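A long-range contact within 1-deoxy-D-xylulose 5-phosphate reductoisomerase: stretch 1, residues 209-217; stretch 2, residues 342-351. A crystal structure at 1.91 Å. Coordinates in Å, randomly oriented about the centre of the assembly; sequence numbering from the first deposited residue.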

# COMPACT_ATOMS: atom_id res chain seq x y z
N SER B 209 24.21 11.74 -10.32
CA SER B 209 24.87 11.69 -9.02
C SER B 209 24.83 13.04 -8.30
O SER B 209 24.54 13.10 -7.10
CB SER B 209 26.33 11.25 -9.18
OG SER B 209 26.40 9.92 -9.66
N ILE B 210 25.11 14.12 -9.03
CA ILE B 210 25.10 15.44 -8.41
C ILE B 210 23.70 15.83 -7.93
O ILE B 210 23.55 16.35 -6.82
CB ILE B 210 25.65 16.52 -9.38
CG1 ILE B 210 27.06 16.13 -9.83
CG2 ILE B 210 25.68 17.87 -8.69
CD1 ILE B 210 28.05 15.90 -8.70
N ASP B 211 22.69 15.58 -8.76
CA ASP B 211 21.32 15.91 -8.39
C ASP B 211 20.89 15.16 -7.13
O ASP B 211 20.09 15.65 -6.34
CB ASP B 211 20.36 15.58 -9.54
CG ASP B 211 20.45 16.57 -10.69
OD1 ASP B 211 20.99 17.69 -10.48
OD2 ASP B 211 19.98 16.24 -11.79
N SER B 212 21.44 13.96 -6.96
CA SER B 212 21.14 13.16 -5.79
C SER B 212 21.82 13.80 -4.58
O SER B 212 21.24 13.90 -3.50
CB SER B 212 21.66 11.73 -5.99
OG SER B 212 21.58 10.98 -4.79
N ALA B 213 23.05 14.26 -4.78
CA ALA B 213 23.83 14.89 -3.72
C ALA B 213 23.22 16.20 -3.23
O ALA B 213 23.25 16.50 -2.04
CB ALA B 213 25.26 15.11 -4.20
N THR B 214 22.67 16.99 -4.15
CA THR B 214 22.08 18.27 -3.79
C THR B 214 20.59 18.12 -3.46
O THR B 214 19.96 19.03 -2.93
CB THR B 214 22.18 19.28 -4.94
OG1 THR B 214 21.40 18.81 -6.04
CG2 THR B 214 23.64 19.44 -5.38
N MET B 215 20.06 16.94 -3.79
CA MET B 215 18.65 16.62 -3.59
C MET B 215 17.78 17.35 -4.61
O MET B 215 16.57 17.48 -4.43
CB MET B 215 18.20 16.93 -2.16
CG MET B 215 18.69 15.91 -1.14
SD MET B 215 17.72 15.91 0.40
CE MET B 215 16.32 14.88 -0.06
N MET B 216 18.40 17.82 -5.69
CA MET B 216 17.66 18.49 -6.75
C MET B 216 16.77 17.42 -7.40
O MET B 216 15.66 17.71 -7.86
CB MET B 216 18.62 19.05 -7.79
CG MET B 216 17.95 19.79 -8.94
SD MET B 216 17.00 21.24 -8.40
CE MET B 216 18.32 22.36 -7.98
N ASN B 217 17.26 16.19 -7.43
CA ASN B 217 16.50 15.09 -8.02
C ASN B 217 15.17 14.98 -7.29
O ASN B 217 14.14 14.75 -7.93
CB ASN B 217 17.28 13.77 -7.94
CG ASN B 217 17.39 13.21 -6.52
OD1 ASN B 217 17.67 13.94 -5.57
ND2 ASN B 217 17.17 11.91 -6.39
N GLY B 342 31.68 26.04 -6.71
CA GLY B 342 31.67 25.10 -5.60
C GLY B 342 30.38 24.30 -5.58
O GLY B 342 29.42 24.65 -6.27
N PHE B 343 30.36 23.23 -4.80
CA PHE B 343 29.18 22.36 -4.69
C PHE B 343 27.92 23.13 -4.31
O PHE B 343 26.85 22.94 -4.90
CB PHE B 343 29.43 21.26 -3.66
CG PHE B 343 28.28 20.31 -3.49
CD1 PHE B 343 28.00 19.34 -4.46
CD2 PHE B 343 27.47 20.37 -2.36
CE1 PHE B 343 26.93 18.45 -4.30
CE2 PHE B 343 26.40 19.48 -2.19
CZ PHE B 343 26.13 18.52 -3.16
N LEU B 344 28.04 24.00 -3.31
CA LEU B 344 26.89 24.78 -2.85
C LEU B 344 26.49 25.91 -3.78
O LEU B 344 25.42 26.50 -3.61
CB LEU B 344 27.15 25.34 -1.45
CG LEU B 344 27.34 24.28 -0.35
CD1 LEU B 344 27.53 24.97 1.00
CD2 LEU B 344 26.13 23.36 -0.31
N ASP B 345 27.34 26.21 -4.76
CA ASP B 345 27.03 27.28 -5.71
C ASP B 345 25.98 26.81 -6.72
O ASP B 345 25.35 27.63 -7.39
CB ASP B 345 28.29 27.73 -6.46
CG ASP B 345 29.26 28.48 -5.58
OD1 ASP B 345 28.82 29.28 -4.74
OD2 ASP B 345 30.48 28.28 -5.74
N ILE B 346 25.81 25.50 -6.84
CA ILE B 346 24.83 24.96 -7.78
C ILE B 346 23.45 25.51 -7.48
O ILE B 346 22.83 26.15 -8.33
CB ILE B 346 24.79 23.42 -7.73
CG1 ILE B 346 26.15 22.85 -8.17
CG2 ILE B 346 23.69 22.89 -8.63
CD1 ILE B 346 26.32 21.37 -7.93
N ALA B 347 22.96 25.27 -6.26
CA ALA B 347 21.64 25.76 -5.88
C ALA B 347 21.60 27.28 -5.89
O ALA B 347 20.54 27.87 -6.12
CB ALA B 347 21.26 25.23 -4.49
N LYS B 348 22.73 27.93 -5.63
CA LYS B 348 22.75 29.39 -5.64
C LYS B 348 22.55 29.92 -7.05
O LYS B 348 21.79 30.85 -7.26
CB LYS B 348 24.07 29.92 -5.05
CG LYS B 348 24.17 29.69 -3.55
CD LYS B 348 25.43 30.30 -2.95
CE LYS B 348 25.50 30.02 -1.45
NZ LYS B 348 26.69 30.65 -0.81
N ILE B 349 23.23 29.32 -8.02
CA ILE B 349 23.09 29.74 -9.41
C ILE B 349 21.65 29.50 -9.84
O ILE B 349 21.05 30.34 -10.53
CB ILE B 349 24.03 28.95 -10.35
CG1 ILE B 349 25.50 29.29 -10.03
CG2 ILE B 349 23.71 29.27 -11.80
CD1 ILE B 349 25.86 30.74 -10.20
N VAL B 350 21.08 28.37 -9.45
CA VAL B 350 19.71 28.07 -9.82
C VAL B 350 18.78 29.13 -9.25
O VAL B 350 17.93 29.66 -9.96
CB VAL B 350 19.27 26.66 -9.33
CG1 VAL B 350 17.79 26.45 -9.57
CG2 VAL B 350 20.07 25.59 -10.06
N GLU B 351 18.97 29.46 -7.98
CA GLU B 351 18.15 30.47 -7.32
C GLU B 351 18.25 31.82 -8.03
O GLU B 351 17.23 32.46 -8.31
CB GLU B 351 18.58 30.63 -5.86
CG GLU B 351 17.56 31.35 -4.99
CD GLU B 351 18.10 31.72 -3.62
OE1 GLU B 351 18.89 30.93 -3.06
OE2 GLU B 351 17.71 32.78 -3.10

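Two segments far apart in sequence can meet through apolar packing without a hydrogen bond between them, and this contact in the reductoisomerase is a compact example. At its centre, the CG2 methyl of Thr214 lies 3.5 Å from CZ of Phe343 and 4.2 Å from CD1 of Ile346. Phe343 leaves its backbone sideways, but with chi1 at t its ring reaches the first helix, where CB of Ala213 meets the ring edge 3.7 Å from CZ. One turn back, CG2 of Ile210 packs 3.6 Å from CD1 of Ile346, whose t chi2 extends the side chain. Farther out, CE of Met216 approaches CG2 of Val350 at 4.2 Å, a looser contact made by a flexible thioether chain.

No hydrogen bond crosses the interface, and the backbones stay well apart: the nearest CA atoms, those of Thr214 and Ala347, are 7.8 Å from each other. Some polar groups are served within each stretch, while Ser209 OG and Asp211 OD1 find partners elsewhere in the structure. Thr214 shows the principle neatly, for while its methyl faces the apolar partners, its OG1 accepts a hydrogen bond from Met216 N at 3.2 Å, bridging the turn at Met215, where phi becomes positive. In the second stretch, Gly342 N donates to OD2 of Asp345 at 2.7 Å, tying down the segment that leads into the helix.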